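Cbm77-rfpl (Ruminococcus flavefaciens, PDB 5FU5) probably binds plant cell-wall polysaccharide, most likely of the pectic kind, as a non-catalytic family 77 carbohydrate-binding module of the cellulosome. Local coordinates at residues 6-12 with 109-115; 62-68 with 87-93; 26-32 with 43-49. All coordinates share one frame; numbering follows the deposited sequence. Where two conformers were deposited one is given.

Overall arrangement
All three contacts are antiparallel and belong to one curled sheet, in which strand 107-116 lies beside strands 4-11, 40-47 and 62-68. Interaction 1 joins the first strand to the last, so the other two are nested inside the loop it closes; along the chain interaction 3 closes before interaction 2 opens. The centres of interactions 1 and 2 are about 9 Å apart, and the two share backbone bonds between 62-68 and 109-115. The centre of interaction 3 is about 17 Å from that of interaction 1 and about 18 Å from that of interaction 2; it touches the first through F12 and F109. Strand 107-116 thus ties all three regions into one compact module.

Interaction 1: 6-12 with 109-115; sequences GNYVHDF and FYMEYAA
Y8 and Y113 bond to each other's backbones twice, with Y8 N to Y113 O at 2.9 Å and Y113 N to Y8 O also at 2.9 Å. H10 and M111, the next hydrogen-bonded pair, do the same, and A115 N meets G6 O almost head-on at 2.8 Å. The N-to-C directions of the strand segments are 168° apart; the outermost bonds, G6 N to A115 O and F12 N to F109 O, are weak. The Y8 ring turns its edge to Y113 O and to the A115 methyl. On the face of V9 and E112, CG of Y110 is anti to the backbone N (chi1 -170°), which carries the ring beside the opposite strand; its CD1 lies 3.6 Å from H10 O and 3.9 Å from D11 CA. With an alanine at this position, H10 O and D11 would probably lose the ring that flanks them, and Y37 the ring it meets. Further out, H10 CD2 sits 3.4 Å above the centre of the F12 ring, and H10 NE2 bonds to G16 O, fixing the imidazole. D11 OD1 N-caps the helix at A14 N. F109 and Y110 together face V67 in a classic beta bulge. The chemistry implies a join gripped by main chain, with the buried polar ends of H10 and Y113 satisfied by the carbonyls of G16 and S60.

Interaction 2: 62-68 with 87-93; sequences GKLTLVF and GIITVDL
I89 CD1 meets the F68 ring near CE1 at 3.5 Å, the two side chains slanting across each other. CG of F68 stands beside its own backbone N (chi1 -57°), which also brings the ring edge to G87 O, 3.6 Å from CD1 and in the plane of the ring. The same oxygen takes a straight bond from F68 N at 2.8 Å, so one carbonyl is held by an N-H and flanked by an aromatic edge. G87 itself has a positive phi, and a CB there would crowd F68 O. On the face of L64, L66, I89 and L93, the L66 and I89 side chains face each other as a hydrogen-bonded pair, CB to CB at 4.1 Å, and L93 extends CD1 diagonally across to L64 CB, 3.9 Å away. L64 and L66 also rest on I100 of strand 96-101. The other face is more polar. T65 and T90 lie side by side and point the same way; CG2 of T65, anti to the backbone N (chi1 of OG1 -60°), touches I88 CG2 diagonally at 3.8 Å. Y37 packs against T65, V67 and I88 there. At the far end K63 slants across D92, CG to OD1 at 3.6 Å; the lysine chain bends at chi3, and NZ remains 6.1 Å from D92 OD1, so this is an aliphatic contact between exposed residues and at most a distant electrostatic attraction. Bonds in both directions at G62-L93, L64-V91 and L66-I89 set the register, the N-to-C directions of the strand segments being 155° apart. One apolar face packed against strand 96-101 and one mixed face, covered by Y37 near V67 and exposed near K63 and D92, are consistent with the antiparallel beta-sandwich common among carbohydrate-binding modules.

Interaction 3: 26-32 with 43-49; sequences GNLSTSK and TQCLKME
S29 and C45 form the close-packed centre, S29 N bonding to C45 O at 2.9 Å and C45 N returning to S29 O at 2.8 Å. K47 N adds a third backbone bond to N27 O, meeting it nearly end-on. On the face of S29 and C45, S29 CB lies against the methylenes of K47, 3.7 Å from CG, and the lysine chain bends at chi3 (-70°) to bring CE near N27 CB. On the other face L28 CD2 lies against the C45 carbonyl, and L46 CD1 comes within 3.6 Å of N27 N, so close to G26 that a CB there would crowd it. L28 and L46 rest on F12 of helix 12-15; on the face of S29, C45 touches F109 of strand 107-116. Around this centre, with C45 and L46 buried, both ends of the antiparallel pairing of strands 23-29 and 40-47 turn to solvent. One end is polar and well bonded: exposed N27 donates from ND2 to E49 OE1 at 3.0 Å, 170° at the hydrogen, on the syn side of the carboxylate but tilted out of its plane, the amide lying about square to it. A water strengthens this corner, accepting from N27 N and donating to K47 O and to the same E49 OE1. At the opposite end, just past the S29-C45 pair, an ST turn follows the paired strands: S29 OG accepts from S31 N at 3.0 Å. Here the contact is looser. T30 CG2 slants across Q44 CB at 3.8 Å, and a water spans K32 N and T43 O. K32 folds back at chi2, its CB and CG against C45 SG, and crosses K47 at about a right angle, K32 CE to K47 CD at 3.9 Å, the two ammonium nitrogens not in contact.

Interaction 1: 6-12 with 109-115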
loop_
_atom_site.group_PDB
_atom_site.type_symbol
_atom_site.label_atom_id
_atom_site.label_comp_id
_atom_site.label_asym_id
_atom_site.label_seq_id
_atom_site.Cartn_x
_atom_site.Cartn_y
_atom_site.Cartn_z
ATOM N N GLY A 6 -16.488 1.836 0.685
ATOM C CA GLY A 6 -15.747 0.628 0.395
ATOM C C GLY A 6 -14.366 0.725 0.938
ATOM O O GLY A 6 -13.722 1.779 0.761
ATOM N N ASN A 7 -13.871 -0.355 1.553
ATOM C CA ASN A 7 -12.491 -0.441 2.030
ATOM C C ASN A 7 -11.899 -1.630 1.275
ATOM O O ASN A 7 -12.325 -2.795 1.513
ATOM C CB ASN A 7 -12.462 -0.685 3.515
ATOM C CG ASN A 7 -13.030 0.450 4.277
ATOM O OD1 ASN A 7 -12.367 1.485 4.426
ATOM N ND2 ASN A 7 -14.302 0.340 4.681
ATOM N N TYR A 8 -10.944 -1.363 0.384
ATOM C CA TYR A 8 -10.314 -2.370 -0.467
ATOM C C TYR A 8 -8.948 -2.641 0.121
ATOM O O TYR A 8 -8.063 -1.775 0.098
ATOM C CB TYR A 8 -10.231 -1.885 -1.910
ATOM C CG TYR A 8 -11.580 -1.470 -2.448
ATOM C CD1 TYR A 8 -12.095 -0.168 -2.257
ATOM C CD2 TYR A 8 -12.391 -2.390 -3.130
ATOM C CE1 TYR A 8 -13.340 0.199 -2.761
ATOM C CE2 TYR A 8 -13.631 -2.027 -3.632
ATOM C CZ TYR A 8 -14.110 -0.727 -3.453
ATOM O OH TYR A 8 -15.339 -0.323 -3.921
ATOM N N VAL A 9 -8.775 -3.850 0.658
ATOM C CA VAL A 9 -7.671 -4.207 1.513
ATOM C C VAL A 9 -6.794 -5.250 0.843
ATOM O O VAL A 9 -7.326 -6.158 0.169
ATOM C CB VAL A 9 -8.214 -4.757 2.832
ATOM C CG1 VAL A 9 -7.090 -5.205 3.760
ATOM C CG2 VAL A 9 -9.092 -3.705 3.507
ATOM N N HIS A 10 -5.483 -5.167 1.059
ATOM C CA HIS A 10 -4.581 -6.214 0.641
ATOM C C HIS A 10 -3.555 -6.481 1.712
ATOM O O HIS A 10 -2.767 -5.592 2.060
ATOM C CB HIS A 10 -3.872 -5.907 -0.663
ATOM C CG HIS A 10 -3.104 -7.078 -1.170
ATOM N ND1 HIS A 10 -3.727 -8.202 -1.686
ATOM C CD2 HIS A 10 -1.789 -7.363 -1.123
ATOM C CE1 HIS A 10 -2.810 -9.112 -1.947
ATOM N NE2 HIS A 10 -1.631 -8.639 -1.613
ATOM N N ASP A 11 -3.543 -7.744 2.194
ATOM C CA ASP A 11 -2.633 -8.218 3.199
ATOM C C ASP A 11 -1.620 -9.095 2.471
ATOM O O ASP A 11 -1.981 -10.177 1.892
ATOM C CB ASP A 11 -3.457 -8.999 4.249
ATOM C CG ASP A 11 -2.652 -9.683 5.297
ATOM O OD1 ASP A 11 -1.454 -9.924 5.131
ATOM O OD2 ASP A 11 -3.286 -10.075 6.339
ATOM N N PHE A 12 -0.360 -8.636 2.395
ATOM C CA PHE A 12 0.657 -9.385 1.683
ATOM C C PHE A 12 1.079 -10.713 2.304
ATOM O O PHE A 12 1.631 -11.556 1.607
ATOM C CB PHE A 12 1.912 -8.495 1.425
ATOM C CG PHE A 12 1.686 -7.437 0.380
ATOM C CD1 PHE A 12 1.830 -7.688 -0.986
ATOM C CD2 PHE A 12 1.294 -6.167 0.776
ATOM C CE1 PHE A 12 1.592 -6.669 -1.908
ATOM C CE2 PHE A 12 1.068 -5.189 -0.146
ATOM C CZ PHE A 12 1.206 -5.435 -1.487
ATOM N N PHE A 109 3.866 -4.022 3.726
ATOM C CA PHE A 109 3.163 -5.172 4.359
ATOM C C PHE A 109 1.646 -5.191 4.248
ATOM O O PHE A 109 1.013 -6.262 4.331
ATOM C CB PHE A 109 3.578 -5.282 5.825
ATOM C CG PHE A 109 5.005 -5.718 6.035
ATOM C CD1 PHE A 109 6.071 -4.842 5.854
ATOM C CD2 PHE A 109 5.321 -6.990 6.468
ATOM C CE1 PHE A 109 7.368 -5.248 6.025
ATOM C CE2 PHE A 109 6.619 -7.375 6.685
ATOM C CZ PHE A 109 7.658 -6.517 6.474
ATOM N N TYR A 110 1.023 -4.042 4.070
ATOM C CA TYR A 110 -0.438 -3.928 4.088
ATOM C C TYR A 110 -0.843 -2.690 3.329
ATOM O O TYR A 110 -0.139 -1.671 3.391
ATOM C CB TYR A 110 -0.933 -3.861 5.547
ATOM C CG TYR A 110 -2.461 -3.985 5.729
ATOM C CD1 TYR A 110 -3.103 -5.212 5.674
ATOM C CD2 TYR A 110 -3.229 -2.844 5.970
ATOM C CE1 TYR A 110 -4.471 -5.276 5.850
ATOM C CE2 TYR A 110 -4.587 -2.888 6.123
ATOM C CZ TYR A 110 -5.205 -4.087 6.089
ATOM O OH TYR A 110 -6.580 -4.059 6.260
ATOM N N MET A 111 -1.978 -2.759 2.663
ATOM C CA MET A 111 -2.532 -1.561 2.087
ATOM C C MET A 111 -4.036 -1.574 2.056
ATOM O O MET A 111 -4.679 -2.640 2.069
ATOM C CB MET A 111 -1.920 -1.275 0.721
ATOM C CG MET A 111 -2.194 -2.273 -0.353
ATOM S SD MET A 111 -1.382 -1.888 -1.929
ATOM C CE MET A 111 -1.782 -3.491 -2.585
ATOM N N GLU A 112 -4.601 -0.363 2.137
ATOM C CA GLU A 112 -6.032 -0.157 2.131
ATOM C C GLU A 112 -6.378 1.078 1.335
ATOM O O GLU A 112 -5.669 2.063 1.409
ATOM C CB GLU A 112 -6.579 0.005 3.557
ATOM C CG GLU A 112 -7.906 0.726 3.552
ATOM C CD GLU A 112 -8.677 0.636 4.818
ATOM O OE1 GLU A 112 -8.080 0.375 5.893
ATOM O OE2 GLU A 112 -9.896 0.830 4.690
ATOM N N TYR A 113 -7.471 1.008 0.588
ATOM C CA TYR A 113 -8.039 2.171 -0.064
ATOM C C TYR A 113 -9.452 2.313 0.466
ATOM O O TYR A 113 -10.274 1.419 0.265
ATOM C CB TYR A 113 -8.035 2.080 -1.608
ATOM C CG TYR A 113 -8.521 3.361 -2.198
ATOM C CD1 TYR A 113 -7.736 4.519 -2.080
ATOM C CD2 TYR A 113 -9.791 3.494 -2.737
ATOM C CE1 TYR A 113 -8.191 5.738 -2.541
ATOM C CE2 TYR A 113 -10.266 4.733 -3.189
ATOM C CZ TYR A 113 -9.408 5.853 -3.109
ATOM O OH TYR A 113 -9.841 7.082 -3.540
ATOM N N ALA A 114 -9.721 3.435 1.137
ATOM C CA ALA A 114 -11.041 3.766 1.711
ATOM C C ALA A 114 -11.708 4.737 0.777
ATOM O O ALA A 114 -11.310 5.890 0.722
ATOM C CB ALA A 114 -10.889 4.355 3.094
ATOM N N ALA A 115 -12.730 4.282 0.075
ATOM C CA ALA A 115 -13.437 5.036 -0.938
ATOM C C ALA A 115 -14.672 5.657 -0.335
ATOM O O ALA A 115 -15.472 4.958 0.298
ATOM C CB ALA A 115 -13.816 4.147 -2.099
#

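Interaction 2: 62-68 with 87-93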
loop_
_atom_site.group_PDB
_atom_site.type_symbol
_atom_site.label_atom_id
_atom_site.label_comp_id
_atom_site.label_asym_id
_atom_site.label_seq_id
_atom_site.Cartn_x
_atom_site.Cartn_y
_atom_site.Cartn_z
ATOM N N GLY A 62 -11.059 9.309 -1.895
ATOM C CA GLY A 62 -10.820 8.613 -0.658
ATOM C C GLY A 62 -9.386 8.660 -0.212
ATOM O O GLY A 62 -8.662 9.591 -0.543
ATOM N N LYS A 63 -8.962 7.654 0.545
ATOM C CA LYS A 63 -7.693 7.670 1.220
ATOM C C LYS A 63 -6.996 6.354 1.041
ATOM O O LYS A 63 -7.576 5.302 1.325
ATOM C CB LYS A 63 -7.856 7.970 2.714
ATOM C CG LYS A 63 -6.532 8.043 3.476
ATOM C CD LYS A 63 -6.655 8.400 4.935
ATOM C CE LYS A 63 -7.289 7.331 5.755
ATOM N NZ LYS A 63 -7.305 7.747 7.188
ATOM N N LEU A 64 -5.759 6.399 0.604
ATOM C CA LEU A 64 -4.869 5.264 0.541
ATOM C C LEU A 64 -3.983 5.191 1.795
ATOM O O LEU A 64 -3.373 6.198 2.165
ATOM C CB LEU A 64 -4.005 5.342 -0.724
ATOM C CG LEU A 64 -2.935 4.244 -0.903
ATOM C CD1 LEU A 64 -3.541 2.884 -1.269
ATOM C CD2 LEU A 64 -1.938 4.668 -1.969
ATOM N N THR A 65 -3.910 4.007 2.430
ATOM C CA THR A 65 -3.008 3.737 3.518
ATOM C C THR A 65 -2.068 2.621 3.160
ATOM O O THR A 65 -2.476 1.575 2.643
ATOM C CB THR A 65 -3.805 3.338 4.798
ATOM O OG1 THR A 65 -4.680 4.384 5.189
ATOM C CG2 THR A 65 -2.917 2.986 5.969
ATOM N N LEU A 66 -0.780 2.841 3.387
ATOM C CA LEU A 66 0.320 1.904 3.076
ATOM C C LEU A 66 1.126 1.688 4.330
ATOM O O LEU A 66 1.530 2.653 4.969
ATOM C CB LEU A 66 1.247 2.423 1.973
ATOM C CG LEU A 66 0.587 2.763 0.670
ATOM C CD1 LEU A 66 1.640 3.435 -0.212
ATOM C CD2 LEU A 66 -0.008 1.549 0.001
ATOM N N VAL A 67 1.334 0.426 4.726
ATOM C CA VAL A 67 1.994 0.103 6.006
ATOM C C VAL A 67 3.296 -0.648 5.721
ATOM O O VAL A 67 3.272 -1.701 5.032
ATOM C CB VAL A 67 1.090 -0.764 6.902
ATOM C CG1 VAL A 67 1.785 -1.128 8.217
ATOM C CG2 VAL A 67 -0.282 -0.123 7.111
ATOM N N PHE A 68 4.421 -0.086 6.198
ATOM C CA PHE A 68 5.766 -0.601 5.986
ATOM C C PHE A 68 6.419 -1.083 7.306
ATOM O O PHE A 68 5.946 -0.740 8.408
ATOM C CB PHE A 68 6.648 0.494 5.367
ATOM C CG PHE A 68 6.123 1.037 4.077
ATOM C CD1 PHE A 68 5.126 2.028 4.069
ATOM C CD2 PHE A 68 6.640 0.584 2.851
ATOM C CE1 PHE A 68 4.684 2.564 2.882
ATOM C CE2 PHE A 68 6.189 1.134 1.650
ATOM C CZ PHE A 68 5.208 2.111 1.671
ATOM N N GLY A 87 5.808 4.452 10.099
ATOM C CA GLY A 87 5.662 3.304 9.220
ATOM C C GLY A 87 4.419 3.332 8.337
ATOM O O GLY A 87 4.233 2.419 7.508
ATOM N N ILE A 88 3.615 4.390 8.424
ATOM C CA ILE A 88 2.345 4.471 7.713
ATOM C C ILE A 88 2.358 5.683 6.750
ATOM O O ILE A 88 2.550 6.828 7.189
ATOM C CB ILE A 88 1.153 4.571 8.698
ATOM C CG1 ILE A 88 1.083 3.315 9.592
ATOM C CG2 ILE A 88 -0.128 4.757 7.937
ATOM C CD1 ILE A 88 0.100 3.406 10.726
ATOM N N ILE A 89 2.127 5.422 5.451
ATOM C CA ILE A 89 1.857 6.462 4.486
ATOM C C ILE A 89 0.369 6.585 4.290
ATOM O O ILE A 89 -0.322 5.569 4.121
ATOM C CB ILE A 89 2.521 6.170 3.136
ATOM C CG1 ILE A 89 4.041 6.226 3.326
ATOM C CG2 ILE A 89 1.989 7.084 2.047
ATOM C CD1 ILE A 89 4.867 5.997 2.079
ATOM N N THR A 90 -0.155 7.812 4.316
ATOM C CA THR A 90 -1.523 8.086 3.924
ATOM C C THR A 90 -1.509 9.107 2.818
ATOM O O THR A 90 -0.766 10.099 2.862
ATOM C CB THR A 90 -2.434 8.581 5.056
ATOM O OG1 THR A 90 -1.885 9.746 5.644
ATOM C CG2 THR A 90 -2.555 7.583 6.130
ATOM N N VAL A 91 -2.329 8.877 1.829
ATOM C CA VAL A 91 -2.446 9.761 0.675
ATOM C C VAL A 91 -3.911 9.860 0.289
ATOM O O VAL A 91 -4.550 8.834 0.058
ATOM C CB VAL A 91 -1.691 9.291 -0.593
ATOM C CG1 VAL A 91 -1.662 10.452 -1.610
ATOM C CG2 VAL A 91 -0.277 8.773 -0.331
ATOM N N ASP A 92 -4.428 11.076 0.159
ATOM C CA ASP A 92 -5.756 11.305 -0.295
ATOM C C ASP A 92 -5.755 11.350 -1.806
ATOM O O ASP A 92 -4.905 12.017 -2.395
ATOM C CB ASP A 92 -6.325 12.591 0.305
ATOM C CG ASP A 92 -6.555 12.486 1.820
ATOM O OD1 ASP A 92 -6.254 11.476 2.462
ATOM O OD2 ASP A 92 -7.018 13.419 2.410
ATOM N N LEU A 93 -6.712 10.657 -2.426
ATOM C CA LEU A 93 -6.786 10.442 -3.853
ATOM C C LEU A 93 -8.156 10.727 -4.450
ATOM O O LEU A 93 -9.190 10.602 -3.760
ATOM C CB LEU A 93 -6.357 9.004 -4.221
ATOM C CG LEU A 93 -4.947 8.582 -3.860
ATOM C CD1 LEU A 93 -4.760 7.106 -4.164
ATOM C CD2 LEU A 93 -3.885 9.406 -4.569
#

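Interaction 3: 26-32 with 43-49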
loop_
_atom_site.group_PDB
_atom_site.type_symbol
_atom_site.label_atom_id
_atom_site.label_comp_id
_atom_site.label_asym_id
_atom_site.label_seq_id
_atom_site.Cartn_x
_atom_site.Cartn_y
_atom_site.Cartn_z
ATOM N N GLY A 26 5.595 -7.374 -8.599
ATOM C CA GLY A 26 6.755 -7.352 -7.731
ATOM C C GLY A 26 6.928 -8.668 -6.990
ATOM O O GLY A 26 6.245 -9.677 -7.308
ATOM N N ASN A 27 7.834 -8.636 -6.024
ATOM C CA ASN A 27 8.408 -9.791 -5.384
ATOM C C ASN A 27 8.282 -9.755 -3.885
ATOM O O ASN A 27 8.480 -8.711 -3.231
ATOM C CB ASN A 27 9.895 -9.870 -5.764
ATOM C CG ASN A 27 10.055 -9.859 -7.242
ATOM O OD1 ASN A 27 9.499 -10.718 -7.930
ATOM N ND2 ASN A 27 10.765 -8.871 -7.762
ATOM N N LEU A 28 7.881 -10.917 -3.356
ATOM C CA LEU A 28 7.657 -11.085 -1.943
ATOM C C LEU A 28 8.902 -11.478 -1.164
ATOM O O LEU A 28 9.803 -12.117 -1.702
ATOM C CB LEU A 28 6.561 -12.145 -1.719
ATOM C CG LEU A 28 5.219 -11.850 -2.402
ATOM C CD1 LEU A 28 4.318 -13.091 -2.437
ATOM C CD2 LEU A 28 4.534 -10.695 -1.693
ATOM N N SER A 29 8.917 -11.128 0.125
ATOM C CA SER A 29 10.012 -11.550 1.003
ATOM C C SER A 29 9.518 -11.753 2.449
ATOM O O SER A 29 8.571 -11.104 2.859
ATOM C CB SER A 29 11.162 -10.523 0.962
ATOM O OG SER A 29 12.202 -10.856 1.822
ATOM N N THR A 30 10.202 -12.654 3.158
ATOM C CA THR A 30 10.044 -12.814 4.599
ATOM C C THR A 30 11.338 -12.521 5.351
ATOM O O THR A 30 11.426 -12.793 6.541
ATOM C CB THR A 30 9.518 -14.219 4.950
ATOM O OG1 THR A 30 10.386 -15.199 4.403
ATOM C CG2 THR A 30 8.141 -14.375 4.384
ATOM N N SER A 31 12.261 -11.812 4.688
ATOM C CA SER A 31 13.581 -11.535 5.246
ATOM C C SER A 31 13.778 -10.069 5.640
ATOM O O SER A 31 14.918 -9.649 5.910
ATOM C CB SER A 31 14.629 -11.972 4.228
ATOM O OG SER A 31 14.459 -13.352 3.942
ATOM N N LYS A 32 12.687 -9.310 5.674
ATOM C CA LYS A 32 12.740 -7.874 5.853
ATOM C C LYS A 32 12.077 -7.414 7.133
ATOM O O LYS A 32 11.654 -6.252 7.260
ATOM C CB LYS A 32 12.078 -7.190 4.647
ATOM C CG LYS A 32 12.670 -7.558 3.288
ATOM C CD LYS A 32 14.156 -7.220 3.147
ATOM C CE LYS A 32 14.596 -7.546 1.725
ATOM N NZ LYS A 32 16.030 -7.206 1.621
ATOM N N THR A 43 4.366 -10.406 8.341
ATOM C CA THR A 43 5.715 -10.979 8.143
ATOM C C THR A 43 6.201 -11.122 6.713
ATOM O O THR A 43 7.417 -11.279 6.503
ATOM C CB THR A 43 5.778 -12.395 8.776
ATOM O OG1 THR A 43 4.750 -13.207 8.212
ATOM C CG2 THR A 43 5.608 -12.268 10.329
ATOM N N GLN A 44 5.285 -11.126 5.732
ATOM C CA GLN A 44 5.659 -11.250 4.332
ATOM C C GLN A 44 5.322 -9.944 3.643
ATOM O O GLN A 44 4.178 -9.488 3.668
ATOM C CB GLN A 44 4.962 -12.421 3.637
ATOM C CG GLN A 44 5.290 -12.528 2.172
ATOM C CD GLN A 44 4.614 -13.712 1.545
ATOM O OE1 GLN A 44 3.369 -13.720 1.346
ATOM N NE2 GLN A 44 5.388 -14.688 1.215
ATOM N N CYS A 45 6.349 -9.329 3.013
ATOM C CA CYS A 45 6.172 -8.031 2.361
ATOM C C CYS A 45 6.368 -8.111 0.862
ATOM O O CYS A 45 6.940 -9.075 0.350
ATOM C CB CYS A 45 7.193 -7.081 2.957
ATOM S SG CYS A 45 8.925 -7.545 2.733
ATOM N N LEU A 46 5.933 -7.033 0.196
ATOM C CA LEU A 46 6.340 -6.704 -1.156
ATOM C C LEU A 46 7.583 -5.787 -1.012
ATOM O O LEU A 46 7.517 -4.750 -0.349
ATOM C CB LEU A 46 5.219 -6.000 -1.880
ATOM C CG LEU A 46 5.426 -5.762 -3.379
ATOM C CD1 LEU A 46 5.163 -7.070 -4.116
ATOM C CD2 LEU A 46 4.513 -4.644 -3.865
ATOM N N LYS A 47 8.685 -6.240 -1.579
ATOM C CA LYS A 47 9.912 -5.430 -1.599
ATOM C C LYS A 47 9.667 -4.247 -2.532
ATOM O O LYS A 47 9.117 -4.419 -3.618
ATOM C CB LYS A 47 11.096 -6.264 -2.064
ATOM C CG LYS A 47 11.426 -7.462 -1.157
ATOM C CD LYS A 47 12.658 -8.248 -1.608
ATOM C CE LYS A 47 12.436 -9.007 -2.879
ATOM N NZ LYS A 47 13.571 -9.908 -3.259
ATOM N N MET A 48 10.051 -3.037 -2.099
ATOM C CA MET A 48 9.918 -1.878 -2.994
ATOM C C MET A 48 11.171 -1.779 -3.838
ATOM O O MET A 48 12.171 -1.255 -3.390
ATOM C CB MET A 48 9.609 -0.605 -2.239
ATOM C CG MET A 48 8.378 -0.706 -1.370
ATOM S SD MET A 48 6.781 -0.593 -2.211
ATOM C CE MET A 48 6.865 -1.666 -3.608
ATOM N N GLU A 49 11.109 -2.346 -5.047
ATOM C CA GLU A 49 12.259 -2.399 -5.943
ATOM C C GLU A 49 12.028 -1.552 -7.182
ATOM O O GLU A 49 10.919 -1.064 -7.448
ATOM C CB GLU A 49 12.553 -3.847 -6.343
ATOM C CG GLU A 49 12.785 -4.809 -5.162
ATOM C CD GLU A 49 12.823 -6.267 -5.581
ATOM O OE1 GLU A 49 11.757 -6.814 -5.837
ATOM O OE2 GLU A 49 13.892 -6.870 -5.660
HETATM O O HOH W 1 9.113 -6.100 -5.663
HETATM O O HOH W 2 9.209 -12.134 8.427
HETATM O O HOH W 3 9.735 -9.634 5.883
#